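Local atomic coordinates of invasion protein InvA (Salmonella enterica, PDB entry 2X49), a protein that is an inner-membrane component of the type III secretion export apparatus, here represented by its C-terminal domain, and is involved in invasion of the intestinal epithelium. Residues Gly40-Pro44 with Glu143-Ile147; Val73-Arg79 with Ala125-Leu129; Glu86-Ile92 with Leu115-Tyr120. All coordinates share one frame. Numbering follows the deposited sequence.

Interaction 1: Gly40-Pro44 with Glu143-Ile147; sequences GVRLP and EYFGI
This is a loop-to-loop contact in the C-terminal domain of an FHIPEP-family export protein. Residues 40-44 connect helix 27-39 to strand 46-50, an outer strand of a mixed four-stranded sheet; residues 143-147 connect helix 125-139 to helix 147-158. Gly40, the first residue after helix 27-39 to leave helical angles, has positive phi (84/11). Val41 (-133/161), Arg42 (-97/135), Leu43 (-82/161) and Pro44 (-66/173) then run extended. In the other segment, Tyr144 (-139/7) and Phe145 (-141/131) lead to Gly146 (-158/-148), the N-cap of helix 147-158. The two segments run in roughly opposite senses, far from strictly antiparallel, with CA separations of 7.9 Å for Val41 and Phe145 and 6.8 Å for Leu43 and Tyr144, and no direct hydrogen bond joins them.

The apolar contacts centre on Tyr144, whose p rotamer (chi1 61°, chi2 80°) sets its ring against the 40-44 loop. Leu43 CD2 forms a CH-pi contact over one ring face, 4.1 Å from the centroid of the Tyr144 ring and 23° off its normal. Val41 CG2 lies at the ring edge, 4.5 Å from Tyr144 CE1, while Pro44 CG meets Tyr144 CB at 3.6 Å. Phe145, in the t rotamer, brings CE1 to 3.5 Å from Val41 CG1. Phe35 of helix 27-39 also touches Val41, Leu43 and Tyr144, extending the buried cluster into that helix; the Tyr144 hydroxyl is hydrogen-bonded to the carbonyl of Leu137.

The polar link is indirect. One water donates to both backbones, lying 2.7 Å from Arg42 O and 2.8 Å from Tyr144 O.

Interaction 2: Val73-Arg79 with Ala125-Leu129; sequences VYFDLMR and ALDEL
Ala125 inserts its methyl group into the concave side of the turn in residues 73-79: Ala125 CB lies 3.4 Å from Tyr74 O, 3.6 Å from Phe75 CA, 3.8 Å from Leu77 O and 3.9 Å from Val73 CG1. The turn is type I from Tyr74 to Leu77 (Phe75 -56/-31, Asp76 -97/2), closed by Leu77 N to Tyr74 O at 2.9 Å, and Tyr74 (-87/90) is also the centre of an inverse gamma turn. It leads into strand 78-80 of the antiparallel sheet, whose neighbour, strand 122-124, runs directly into helix 125-139; the contact packs the turn before one strand on the helix start after the other. Residues 125-129 form the first turn of that helix, with Leu129 N bonded to Ala125 O at 3.0 Å. The nearest CA pair is Phe75 and Ala125, 5.1 Å apart.

Val73 CG2 meets Leu129 CD1 at 3.6 Å, and the Phe75 ring turns its edge to two leucines, with CE1 4.0 Å from Leu126 CD2 and 4.3 Å from Leu129 CD2. Leu22 of helix 16-24 touches Phe75 and Leu126. A water accepts from Ala125 N (2.9 Å) and donates weakly to Leu77 O (3.5 Å).

Arg79, t at chi1 to chi3, reaches Glu128 (chi1 t, chi2 p) in a salt bridge, NH1 to OE1 2.8 Å, N-H...O angle 151°. Arg79 NH2 pairs with Asp289, Glu128 OE2 with Lys288, and Glu128 OE1 also with Arg123. Arg79 NH1 lies close to Arg123 and Lys288, so Glu128, with Asp289, helps offset crowded positive charge.

Interaction 3: Glu86-Ile92 with Leu115-Tyr120; sequences EVVSFGI and LRELGY
Residues 86-89 form a short, weakly bonded helix (Ser89 N to Glu86 O 3.0 Å, weak; Phe90 N to Val87 O 3.2 Å). Leu115 lies near the end of helix 109-116, and a type I turn from Arg116 to Gly119 follows. Val87 and Leu115 give the closest CA pair, at 8.1 Å. Each helical stretch is closed by a Schellman motif with a glycine of positive phi, Gly91 (91/19) and Gly119 (93/11); in the second, Tyr120 N bonds back to Leu115 O at 3.3 Å. The two helical ends stand before and after the hairpin 95-99/102-107 in the chain, beside a bound calcium site that includes Asn93 and Glu111. Leu115 CD2 meets Ile92 CD1 at 4.0 Å, Val87 CG2 at 4.2 Å and Phe90 CD2 at 4.3 Å. Val87 (t) makes an off-centre CH-pi contact, CG2 4.2 Å from the Tyr120 ring centroid. Farther out, Phe90 CE2 touches Leu118 CD1 at 3.8 Å, and Tyr120 (m) OH, also hydrogen-bonded to Ser84 OG, donates to Glu86 OE1 (chi1 137°, off-well) at 2.7 Å.

The three contacts nest without crossing. From the N terminus, the chain opens interaction 1 just after helix 27-39, interaction 2 after strand 66-72, and interaction 3 at helix 86-89. It then closes them in reverse order: interaction 3 at the end of helix 109-116, interaction 2 at the start of helix 125-139, and interaction 1 just before helix 147-158. Interactions 2 and 3 have centres 18 Å apart and touch through Met78 CE and Arg116 NH2 (4.0 Å), at the antiparallel sheet containing strand 78-80. Interaction 1, centred 27 Å from interaction 2 and 41 Å from interaction 3, joins the mixed-sheet region to the helices that follow.

Interaction 1: Gly40-Pro44 with Glu143-Ile147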
ATOM      1  N   GLY A  40      -3.947 -11.649   2.916  1.00 16.37           N
ATOM      2  CA  GLY A  40      -4.982 -12.504   3.476  1.00 17.75           C
ATOM      3  C   GLY A  40      -6.254 -12.616   2.692  1.00 19.32           C
ATOM      4  O   GLY A  40      -7.247 -13.162   3.174  1.00 20.34           O
ATOM      5  N   VAL A  41      -6.206 -12.110   1.485  1.00 18.89           N
ATOM      6  CA  VAL A  41      -7.361 -12.224   0.565  1.00 18.92           C
ATOM      7  C   VAL A  41      -6.927 -12.680  -0.811  1.00 18.11           C
ATOM      8  O   VAL A  41      -5.773 -12.586  -1.223  1.00 20.25           O
ATOM      9  CB  VAL A  41      -8.208 -10.941   0.507  1.00 19.17           C
ATOM     10  CG1 VAL A  41      -8.712 -10.548   1.949  1.00 20.47           C
ATOM     11  CG2 VAL A  41      -7.393  -9.831  -0.098  1.00 22.51           C
ATOM     12  N   ARG A  42      -7.904 -13.180  -1.529  1.00 17.94           N
ATOM     13  CA  ARG A  42      -7.660 -13.814  -2.825  1.00 18.47           C
ATOM     14  C   ARG A  42      -7.913 -12.844  -3.949  1.00 18.26           C
ATOM     15  O   ARG A  42      -8.883 -12.085  -3.933  1.00 19.49           O
ATOM     16  CB  ARG A  42      -8.573 -14.990  -3.015  1.00 17.84           C
ATOM     17  CG  ARG A  42      -8.599 -16.004  -1.927  1.00 19.66           C
ATOM     18  CD  ARG A  42      -7.540 -17.001  -2.184  1.00 23.75           C
ATOM     19  NE  ARG A  42      -7.653 -18.182  -1.318  1.00 22.11           N
ATOM     20  CZ  ARG A  42      -6.729 -19.135  -1.310  1.00 20.86           C
ATOM     21  NH1 ARG A  42      -5.729 -19.030  -2.138  1.00 19.82           N
ATOM     22  NH2 ARG A  42      -6.810 -20.167  -0.505  1.00 25.11           N
ATOM     23  N   LEU A  43      -6.982 -12.831  -4.896  1.00 16.25           N
ATOM     24  CA  LEU A  43      -7.245 -12.094  -6.150  1.00 15.73           C
ATOM     25  C   LEU A  43      -8.074 -12.874  -7.138  1.00 16.12           C
ATOM     26  O   LEU A  43      -8.148 -14.084  -7.067  1.00 16.55           O
ATOM     27  CB  LEU A  43      -5.909 -11.695  -6.825  1.00 15.78           C
ATOM     28  CG  LEU A  43      -4.928 -10.795  -6.061  1.00 16.21           C
ATOM     29  CD1 LEU A  43      -3.537 -10.715  -6.756  1.00 20.41           C
ATOM     30  CD2 LEU A  43      -5.513  -9.431  -5.976  1.00 16.35           C
ATOM     31  N   PRO A  44      -8.693 -12.171  -8.104  1.00 15.58           N
ATOM     32  CA  PRO A  44      -9.274 -12.864  -9.238  1.00 15.78           C
ATOM     33  C   PRO A  44      -8.202 -13.526 -10.071  1.00 15.45           C
ATOM     34  O   PRO A  44      -7.012 -13.338  -9.846  1.00 16.67           O
ATOM     35  CB  PRO A  44      -9.845 -11.723 -10.091  1.00 15.37           C
ATOM     36  CG  PRO A  44      -9.974 -10.569  -9.144  1.00 16.41           C
ATOM     37  CD  PRO A  44      -8.830 -10.711  -8.238  1.00 15.72           C
ATOM     38  N   GLU A 143     -12.670  -3.632  -5.797  1.00 15.34           N
ATOM     39  CA  GLU A 143     -12.982  -4.187  -7.127  1.00 16.27           C
ATOM     40  C   GLU A 143     -13.178  -5.677  -7.089  1.00 16.44           C
ATOM     41  O   GLU A 143     -13.865  -6.220  -7.971  1.00 17.88           O
ATOM     42  CB  GLU A 143     -11.919  -3.821  -8.204  1.00 16.92           C
ATOM     43  CG  GLU A 143     -11.830  -2.314  -8.521  1.00 18.53           C
ATOM     44  CD  GLU A 143     -13.007  -1.782  -9.332  1.00 24.24           C
ATOM     45  OE1 GLU A 143     -13.811  -2.582  -9.880  1.00 24.03           O
ATOM     46  OE2 GLU A 143     -13.106  -0.538  -9.444  1.00 28.61           O
ATOM     47  N   TYR A 144     -12.608  -6.315  -6.074  1.00 15.71           N
ATOM     48  CA  TYR A 144     -12.563  -7.819  -5.980  1.00 17.38           C
ATOM     49  C   TYR A 144     -12.821  -8.429  -4.604  1.00 17.57           C
ATOM     50  O   TYR A 144     -12.674  -9.622  -4.376  1.00 17.68           O
ATOM     51  CB  TYR A 144     -11.234  -8.382  -6.581  1.00 18.70           C
ATOM     52  CG  TYR A 144     -10.024  -7.890  -5.886  1.00 17.89           C
ATOM     53  CD1 TYR A 144      -9.603  -8.458  -4.685  1.00 19.17           C
ATOM     54  CD2 TYR A 144      -9.353  -6.768  -6.331  1.00 20.04           C
ATOM     55  CE1 TYR A 144      -8.546  -7.951  -3.986  1.00 20.06           C
ATOM     56  CE2 TYR A 144      -8.294  -6.276  -5.681  1.00 17.47           C
ATOM     57  CZ  TYR A 144      -7.884  -6.836  -4.489  1.00 21.65           C
ATOM     58  OH  TYR A 144      -6.867  -6.309  -3.752  1.00 25.24           O
ATOM     59  N   PHE A 145     -13.190  -7.583  -3.667  1.00 17.99           N
ATOM     60  CA  PHE A 145     -13.435  -8.014  -2.249  1.00 18.17           C
ATOM     61  C   PHE A 145     -14.633  -7.301  -1.640  1.00 19.16           C
ATOM     62  O   PHE A 145     -14.726  -6.075  -1.681  1.00 21.84           O
ATOM     63  CB  PHE A 145     -12.188  -7.717  -1.401  1.00 18.93           C
ATOM     64  CG  PHE A 145     -12.312  -8.138   0.027  1.00 18.59           C
ATOM     65  CD1 PHE A 145     -11.947  -9.410   0.427  1.00 18.47           C
ATOM     66  CD2 PHE A 145     -12.829  -7.249   0.983  1.00 20.53           C
ATOM     67  CE1 PHE A 145     -12.091  -9.790   1.779  1.00 19.41           C
ATOM     68  CE2 PHE A 145     -12.995  -7.653   2.304  1.00 22.64           C
ATOM     69  CZ  PHE A 145     -12.636  -8.914   2.691  1.00 20.82           C
ATOM     70  N   GLY A 146     -15.503  -8.100  -1.043  1.00 18.45           N
ATOM     71  CA  GLY A 146     -16.747  -7.612  -0.369  1.00 18.81           C
ATOM     72  C   GLY A 146     -17.342  -8.523   0.673  1.00 18.54           C
ATOM     73  O   GLY A 146     -16.669  -9.293   1.322  1.00 17.70           O
ATOM     74  N   ILE A 147     -18.655  -8.462   0.778  1.00 18.07           N
ATOM     75  CA  ILE A 147     -19.362  -9.156   1.862  1.00 17.99           C
ATOM     76  C   ILE A 147     -19.244 -10.663   1.769  1.00 17.66           C
ATOM     77  O   ILE A 147     -19.178 -11.371   2.769  1.00 18.29           O
ATOM     78  CB  ILE A 147     -20.883  -8.797   1.886  1.00 19.17           C
ATOM     79  CG1 ILE A 147     -21.062  -7.354   2.317  1.00 22.25           C
ATOM     80  CG2 ILE A 147     -21.604  -9.727   2.797  1.00 21.63           C
ATOM     81  CD1 ILE A 147     -20.587  -7.089   3.724  1.00 27.31           C
TER
HETATM   82  O   HOH W   1     -11.157 -11.295  -2.668  1.00 19.17           O

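Interaction 2: Val73-Arg79 with Ala125-Leu129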
ATOM      1  N   VAL A  73       9.350  -1.899 -15.805  1.00 18.28           N
ATOM      2  CA  VAL A  73      10.148  -2.880 -15.122  1.00 19.54           C
ATOM      3  C   VAL A  73      11.307  -3.246 -16.044  1.00 17.00           C
ATOM      4  O   VAL A  73      11.060  -3.768 -17.109  1.00 19.36           O
ATOM      5  CB  VAL A  73       9.327  -4.173 -14.815  1.00 20.56           C
ATOM      6  CG1 VAL A  73      10.218  -5.286 -14.192  1.00 22.75           C
ATOM      7  CG2 VAL A  73       8.140  -3.885 -13.914  1.00 25.03           C
ATOM      8  N   TYR A  74      12.529  -2.962 -15.627  1.00 17.35           N
ATOM      9  CA  TYR A  74      13.740  -3.347 -16.414  1.00 16.64           C
ATOM     10  C   TYR A  74      14.128  -4.747 -16.031  1.00 16.96           C
ATOM     11  O   TYR A  74      14.953  -4.999 -15.163  1.00 17.18           O
ATOM     12  CB  TYR A  74      14.886  -2.294 -16.296  1.00 16.86           C
ATOM     13  CG  TYR A  74      14.556  -1.026 -17.048  1.00 18.26           C
ATOM     14  CD1 TYR A  74      14.838  -0.895 -18.409  1.00 15.95           C
ATOM     15  CD2 TYR A  74      13.941   0.063 -16.427  1.00 20.00           C
ATOM     16  CE1 TYR A  74      14.488   0.174 -19.106  1.00 17.33           C
ATOM     17  CE2 TYR A  74      13.600   1.162 -17.120  1.00 17.90           C
ATOM     18  CZ  TYR A  74      13.888   1.244 -18.458  1.00 18.56           C
ATOM     19  OH  TYR A  74      13.535   2.346 -19.203  1.00 19.66           O
ATOM     20  N   PHE A  75      13.558  -5.682 -16.768  1.00 16.64           N
ATOM     21  CA  PHE A  75      13.643  -7.123 -16.488  1.00 16.51           C
ATOM     22  C   PHE A  75      15.072  -7.649 -16.386  1.00 17.09           C
ATOM     23  O   PHE A  75      15.352  -8.596 -15.634  1.00 19.02           O
ATOM     24  CB  PHE A  75      12.886  -7.969 -17.522  1.00 15.92           C
ATOM     25  CG  PHE A  75      11.392  -7.801 -17.456  1.00 17.39           C
ATOM     26  CD1 PHE A  75      10.684  -8.382 -16.440  1.00 18.88           C
ATOM     27  CD2 PHE A  75      10.718  -6.993 -18.371  1.00 17.40           C
ATOM     28  CE1 PHE A  75       9.305  -8.213 -16.352  1.00 20.48           C
ATOM     29  CE2 PHE A  75       9.321  -6.804 -18.276  1.00 21.15           C
ATOM     30  CZ  PHE A  75       8.638  -7.427 -17.278  1.00 20.81           C
ATOM     31  N   ASP A  76      15.958  -7.021 -17.123  1.00 17.58           N
ATOM     32  CA  ASP A  76      17.365  -7.476 -17.207  1.00 17.54           C
ATOM     33  C   ASP A  76      18.303  -6.710 -16.244  1.00 17.75           C
ATOM     34  O   ASP A  76      19.506  -6.954 -16.216  1.00 18.44           O
ATOM     35  CB  ASP A  76      17.868  -7.387 -18.666  1.00 16.87           C
ATOM     36  CG  ASP A  76      16.951  -8.134 -19.664  1.00 17.14           C
ATOM     37  OD1 ASP A  76      16.395  -9.173 -19.291  1.00 20.59           O
ATOM     38  OD2 ASP A  76      16.762  -7.627 -20.794  1.00 18.89           O
ATOM     39  N   LEU A  77      17.725  -5.786 -15.462  1.00 16.32           N
ATOM     40  CA  LEU A  77      18.501  -4.904 -14.520  1.00 17.88           C
ATOM     41  C   LEU A  77      18.030  -5.150 -13.071  1.00 16.64           C
ATOM     42  O   LEU A  77      17.172  -5.972 -12.812  1.00 16.45           O
ATOM     43  CB  LEU A  77      18.385  -3.408 -14.891  1.00 18.94           C
ATOM     44  CG  LEU A  77      18.726  -2.947 -16.336  1.00 17.39           C
ATOM     45  CD1 LEU A  77      18.532  -1.461 -16.588  1.00 18.30           C
ATOM     46  CD2 LEU A  77      20.197  -3.382 -16.604  1.00 18.86           C
ATOM     47  N   MET A  78      18.657  -4.404 -12.164  1.00 17.15           N
ATOM     48  CA  MET A  78      18.407  -4.438 -10.724  1.00 17.88           C
ATOM     49  C   MET A  78      17.984  -3.062 -10.250  1.00 18.07           C
ATOM     50  O   MET A  78      18.591  -2.061 -10.573  1.00 17.57           O
ATOM     51  CB  MET A  78      19.678  -4.852  -9.961  1.00 18.32           C
ATOM     52  CG  MET A  78      20.155  -6.208 -10.272  1.00 18.81           C
ATOM     53  SD  MET A  78      19.059  -7.503  -9.708  1.00 23.90           S
ATOM     54  CE  MET A  78      19.372  -7.413  -7.923  1.00 23.27           C
ATOM     55  N   ARG A  79      16.994  -3.028  -9.372  1.00 18.28           N
ATOM     56  CA  ARG A  79      16.584  -1.742  -8.806  1.00 18.11           C
ATOM     57  C   ARG A  79      17.310  -1.402  -7.524  1.00 17.42           C
ATOM     58  O   ARG A  79      17.403  -2.239  -6.622  1.00 18.59           O
ATOM     59  CB  ARG A  79      15.084  -1.734  -8.552  1.00 19.63           C
ATOM     60  CG  ARG A  79      14.654  -0.365  -8.097  1.00 21.77           C
ATOM     61  CD  ARG A  79      13.184  -0.179  -7.732  1.00 23.74           C
ATOM     62  NE  ARG A  79      13.087   0.968  -6.816  1.00 24.78           N
ATOM     63  CZ  ARG A  79      12.260   1.067  -5.781  1.00 20.80           C
ATOM     64  NH1 ARG A  79      11.402   0.093  -5.505  1.00 21.61           N
ATOM     65  NH2 ARG A  79      12.300   2.153  -5.002  1.00 26.18           N
ATOM     66  N   ALA A 125      14.100  -7.629 -10.565  1.00 15.44           N
ATOM     67  CA  ALA A 125      13.090  -7.033 -11.395  1.00 14.61           C
ATOM     68  C   ALA A 125      11.681  -7.636 -11.167  1.00 15.44           C
ATOM     69  O   ALA A 125      10.676  -6.899 -11.078  1.00 15.43           O
ATOM     70  CB  ALA A 125      13.481  -6.996 -12.875  1.00 14.34           C
ATOM     71  N   LEU A 126      11.614  -8.953 -11.015  1.00 14.56           N
ATOM     72  CA  LEU A 126      10.301  -9.643 -10.817  1.00 15.99           C
ATOM     73  C   LEU A 126       9.736  -9.330  -9.420  1.00 15.92           C
ATOM     74  O   LEU A 126       8.530  -9.191  -9.219  1.00 17.07           O
ATOM     75  CB  LEU A 126      10.399 -11.138 -11.112  1.00 15.80           C
ATOM     76  CG  LEU A 126      10.536 -11.495 -12.595  1.00 19.30           C
ATOM     77  CD1 LEU A 126      10.694 -13.023 -12.784  1.00 21.80           C
ATOM     78  CD2 LEU A 126       9.377 -10.973 -13.421  1.00 22.56           C
ATOM     79  N   ASP A 127      10.640  -9.125  -8.474  1.00 15.59           N
ATOM     80  CA  ASP A 127      10.255  -8.744  -7.109  1.00 16.30           C
ATOM     81  C   ASP A 127       9.699  -7.337  -7.068  1.00 16.03           C
ATOM     82  O   ASP A 127       8.757  -7.031  -6.335  1.00 16.68           O
ATOM     83  CB  ASP A 127      11.419  -8.875  -6.128  1.00 16.20           C
ATOM     84  CG  ASP A 127      11.706 -10.332  -5.762  1.00 20.97           C
ATOM     85  OD1 ASP A 127      10.837 -11.223  -5.974  1.00 24.53           O
ATOM     86  OD2 ASP A 127      12.812 -10.608  -5.252  1.00 24.57           O
ATOM     87  N   GLU A 128      10.300  -6.475  -7.865  1.00 16.66           N
ATOM     88  CA  GLU A 128       9.824  -5.094  -7.978  1.00 15.53           C
ATOM     89  C   GLU A 128       8.435  -5.083  -8.662  1.00 15.75           C
ATOM     90  O   GLU A 128       7.533  -4.388  -8.246  1.00 15.20           O
ATOM     91  CB  GLU A 128      10.827  -4.201  -8.731  1.00 17.44           C
ATOM     92  CG  GLU A 128      10.290  -2.797  -9.007  1.00 19.55           C
ATOM     93  CD  GLU A 128      10.221  -1.895  -7.775  1.00 21.69           C
ATOM     94  OE1 GLU A 128      10.516  -2.341  -6.636  1.00 20.89           O
ATOM     95  OE2 GLU A 128       9.857  -0.715  -7.962  1.00 24.43           O
ATOM     96  N   LEU A 129       8.267  -5.915  -9.660  1.00 16.23           N
ATOM     97  CA  LEU A 129       7.018  -5.938 -10.435  1.00 16.53           C
ATOM     98  C   LEU A 129       5.880  -6.408  -9.530  1.00 16.33           C
ATOM     99  O   LEU A 129       4.822  -5.824  -9.483  1.00 16.12           O
ATOM    100  CB  LEU A 129       7.116  -6.885 -11.623  1.00 17.56           C
ATOM    101  CG  LEU A 129       5.799  -7.077 -12.424  1.00 15.97           C
ATOM    102  CD1 LEU A 129       5.209  -5.771 -12.886  1.00 18.55           C
ATOM    103  CD2 LEU A 129       6.059  -8.000 -13.585  1.00 15.79           C
TER
HETATM  104  O   HOH W   2      16.383  -9.148 -11.637  1.00 30.82           O

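Interaction 3: Glu86-Ile92 with Leu115-Tyr120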
ATOM      1  N   GLU A  86      24.826  10.109  -4.911  1.00 22.61           N
ATOM      2  CA  GLU A  86      26.204   9.698  -4.687  1.00 21.90           C
ATOM      3  C   GLU A  86      26.625   8.649  -5.721  1.00 20.82           C
ATOM      4  O   GLU A  86      27.803   8.524  -6.099  1.00 20.42           O
ATOM      5  CB  GLU A  86      26.443   9.247  -3.224  1.00 22.77           C
ATOM      6  CG  GLU A  86      27.281   8.000  -3.032  1.00 25.05           C
ATOM      7  CD  GLU A  86      27.472   7.595  -1.549  1.00 27.23           C
ATOM      8  OE1 GLU A  86      27.134   6.419  -1.245  1.00 23.49           O
ATOM      9  OE2 GLU A  86      27.959   8.418  -0.694  1.00 22.43           O
ATOM     10  N   VAL A  87      25.626   7.952  -6.227  1.00 19.15           N
ATOM     11  CA  VAL A  87      25.861   6.829  -7.158  1.00 19.29           C
ATOM     12  C   VAL A  87      26.516   7.332  -8.442  1.00 18.63           C
ATOM     13  O   VAL A  87      27.391   6.698  -9.018  1.00 19.44           O
ATOM     14  CB  VAL A  87      24.577   6.046  -7.464  1.00 19.83           C
ATOM     15  CG1 VAL A  87      24.763   5.146  -8.677  1.00 19.72           C
ATOM     16  CG2 VAL A  87      24.142   5.267  -6.218  1.00 20.02           C
ATOM     17  N   VAL A  88      26.083   8.502  -8.877  1.00 17.41           N
ATOM     18  CA  VAL A  88      26.625   9.101 -10.122  1.00 17.07           C
ATOM     19  C   VAL A  88      28.096   9.575  -9.943  1.00 16.34           C
ATOM     20  O   VAL A  88      28.893   9.619 -10.884  1.00 14.71           O
ATOM     21  CB  VAL A  88      25.748  10.243 -10.620  1.00 17.67           C
ATOM     22  CG1 VAL A  88      26.480  11.063 -11.741  1.00 19.60           C
ATOM     23  CG2 VAL A  88      24.435   9.680 -11.046  1.00 16.78           C
ATOM     24  N   SER A  89      28.434   9.896  -8.709  1.00 15.35           N
ATOM     25  CA  SER A  89      29.817  10.262  -8.317  1.00 16.38           C
ATOM     26  C   SER A  89      30.788   9.168  -8.583  1.00 16.43           C
ATOM     27  O   SER A  89      31.978   9.395  -8.797  1.00 15.33           O
ATOM     28  CB  SER A  89      29.892  10.587  -6.832  1.00 16.46           C
ATOM     29  OG  SER A  89      29.352  11.861  -6.663  1.00 20.02           O
ATOM     30  N   PHE A  90      30.261   7.969  -8.573  1.00 16.64           N
ATOM     31  CA  PHE A  90      31.098   6.751  -8.672  1.00 18.08           C
ATOM     32  C   PHE A  90      31.274   6.334 -10.115  1.00 18.39           C
ATOM     33  O   PHE A  90      31.933   5.325 -10.433  1.00 20.29           O
ATOM     34  CB  PHE A  90      30.512   5.540  -7.943  1.00 17.95           C
ATOM     35  CG  PHE A  90      30.246   5.750  -6.514  1.00 20.05           C
ATOM     36  CD1 PHE A  90      31.199   6.303  -5.669  1.00 22.54           C
ATOM     37  CD2 PHE A  90      29.029   5.333  -5.980  1.00 22.49           C
ATOM     38  CE1 PHE A  90      30.936   6.471  -4.315  1.00 21.96           C
ATOM     39  CE2 PHE A  90      28.765   5.501  -4.628  1.00 22.52           C
ATOM     40  CZ  PHE A  90      29.719   6.065  -3.806  1.00 20.47           C
ATOM     41  N   GLY A  91      30.650   7.100 -10.984  1.00 17.55           N
ATOM     42  CA  GLY A  91      30.781   6.895 -12.425  1.00 17.30           C
ATOM     43  C   GLY A  91      29.739   5.977 -12.994  1.00 17.12           C
ATOM     44  O   GLY A  91      29.879   5.444 -14.078  1.00 17.71           O
ATOM     45  N   ILE A  92      28.673   5.825 -12.237  1.00 17.81           N
ATOM     46  CA  ILE A  92      27.492   5.067 -12.700  1.00 18.94           C
ATOM     47  C   ILE A  92      26.422   6.002 -13.240  1.00 19.80           C
ATOM     48  O   ILE A  92      26.063   7.009 -12.623  1.00 21.82           O
ATOM     49  CB  ILE A  92      26.940   4.178 -11.588  1.00 18.63           C
ATOM     50  CG1 ILE A  92      28.011   3.163 -11.200  1.00 20.13           C
ATOM     51  CG2 ILE A  92      25.641   3.446 -12.009  1.00 19.37           C
ATOM     52  CD1 ILE A  92      27.697   2.429  -9.910  1.00 23.25           C
ATOM     53  N   LEU A 115      27.458  -1.769  -5.576  1.00 15.91           N
ATOM     54  CA  LEU A 115      26.655  -0.881  -4.711  1.00 16.33           C
ATOM     55  C   LEU A 115      26.300  -1.540  -3.375  1.00 16.93           C
ATOM     56  O   LEU A 115      26.263  -0.913  -2.321  1.00 15.57           O
ATOM     57  CB  LEU A 115      25.432  -0.365  -5.434  1.00 16.52           C
ATOM     58  CG  LEU A 115      25.766   0.631  -6.552  1.00 17.18           C
ATOM     59  CD1 LEU A 115      24.466   1.087  -7.155  1.00 19.17           C
ATOM     60  CD2 LEU A 115      26.609   1.823  -6.106  1.00 18.59           C
ATOM     61  N   ARG A 116      26.084  -2.831  -3.428  1.00 17.18           N
ATOM     62  CA  ARG A 116      25.677  -3.563  -2.211  1.00 18.71           C
ATOM     63  C   ARG A 116      26.737  -3.424  -1.114  1.00 19.48           C
ATOM     64  O   ARG A 116      26.462  -3.385   0.097  1.00 19.14           O
ATOM     65  CB  ARG A 116      25.505  -5.060  -2.477  1.00 19.91           C
ATOM     66  CG  ARG A 116      24.217  -5.450  -3.166  1.00 22.27           C
ATOM     67  CD  ARG A 116      23.896  -6.909  -2.774  1.00 27.78           C
ATOM     68  NE  ARG A 116      23.544  -7.755  -3.915  1.00 33.25           N
ATOM     69  CZ  ARG A 116      22.298  -8.087  -4.261  1.00 35.00           C
ATOM     70  NH1 ARG A 116      21.263  -7.634  -3.565  1.00 37.15           N
ATOM     71  NH2 ARG A 116      22.086  -8.876  -5.314  1.00 36.10           N
ATOM     72  N   GLU A 117      27.969  -3.356  -1.570  1.00 19.99           N
ATOM     73  CA  GLU A 117      29.127  -3.392  -0.663  1.00 21.21           C
ATOM     74  C   GLU A 117      29.222  -2.107   0.084  1.00 20.95           C
ATOM     75  O   GLU A 117      29.904  -1.985   1.081  1.00 20.00           O
ATOM     76  CB  GLU A 117      30.440  -3.644  -1.417  1.00 21.80           C
ATOM     77  CG  GLU A 117      30.443  -4.974  -2.135  1.00 24.94           C
ATOM     78  CD  GLU A 117      29.898  -6.086  -1.255  1.00 27.98           C
ATOM     79  OE1 GLU A 117      30.691  -6.956  -0.831  1.00 30.52           O
ATOM     80  OE2 GLU A 117      28.678  -6.076  -0.970  1.00 30.63           O
ATOM     81  N   LEU A 118      28.511  -1.146  -0.455  1.00 20.81           N
ATOM     82  CA  LEU A 118      28.465   0.227   0.093  1.00 21.24           C
ATOM     83  C   LEU A 118      27.160   0.441   0.833  1.00 21.79           C
ATOM     84  O   LEU A 118      26.841   1.546   1.308  1.00 23.24           O
ATOM     85  CB  LEU A 118      28.594   1.293  -1.007  1.00 21.90           C
ATOM     86  CG  LEU A 118      29.906   1.352  -1.803  1.00 21.48           C
ATOM     87  CD1 LEU A 118      29.653   2.053  -3.165  1.00 21.83           C
ATOM     88  CD2 LEU A 118      31.010   2.030  -1.023  1.00 23.83           C
ATOM     89  N   GLY A 119      26.394  -0.632   0.881  1.00 20.65           N
ATOM     90  CA  GLY A 119      25.216  -0.696   1.744  1.00 19.51           C
ATOM     91  C   GLY A 119      23.902  -0.293   1.131  1.00 18.68           C
ATOM     92  O   GLY A 119      22.916  -0.084   1.830  1.00 18.11           O
ATOM     93  N   TYR A 120      23.928  -0.154  -0.179  1.00 16.71           N
ATOM     94  CA  TYR A 120      22.694  -0.010  -1.014  1.00 16.81           C
ATOM     95  C   TYR A 120      21.944  -1.339  -1.007  1.00 17.04           C
ATOM     96  O   TYR A 120      22.521  -2.436  -0.858  1.00 17.14           O
ATOM     97  CB  TYR A 120      23.001   0.483  -2.455  1.00 16.31           C
ATOM     98  CG  TYR A 120      23.491   1.931  -2.493  1.00 16.58           C
ATOM     99  CD1 TYR A 120      22.597   2.993  -2.541  1.00 14.94           C
ATOM    100  CD2 TYR A 120      24.843   2.234  -2.459  1.00 15.55           C
ATOM    101  CE1 TYR A 120      23.039   4.317  -2.549  1.00 16.87           C
ATOM    102  CE2 TYR A 120      25.291   3.570  -2.450  1.00 19.10           C
ATOM    103  CZ  TYR A 120      24.385   4.596  -2.519  1.00 16.82           C
ATOM    104  OH  TYR A 120      24.800   5.916  -2.507  1.00 21.77           O
TER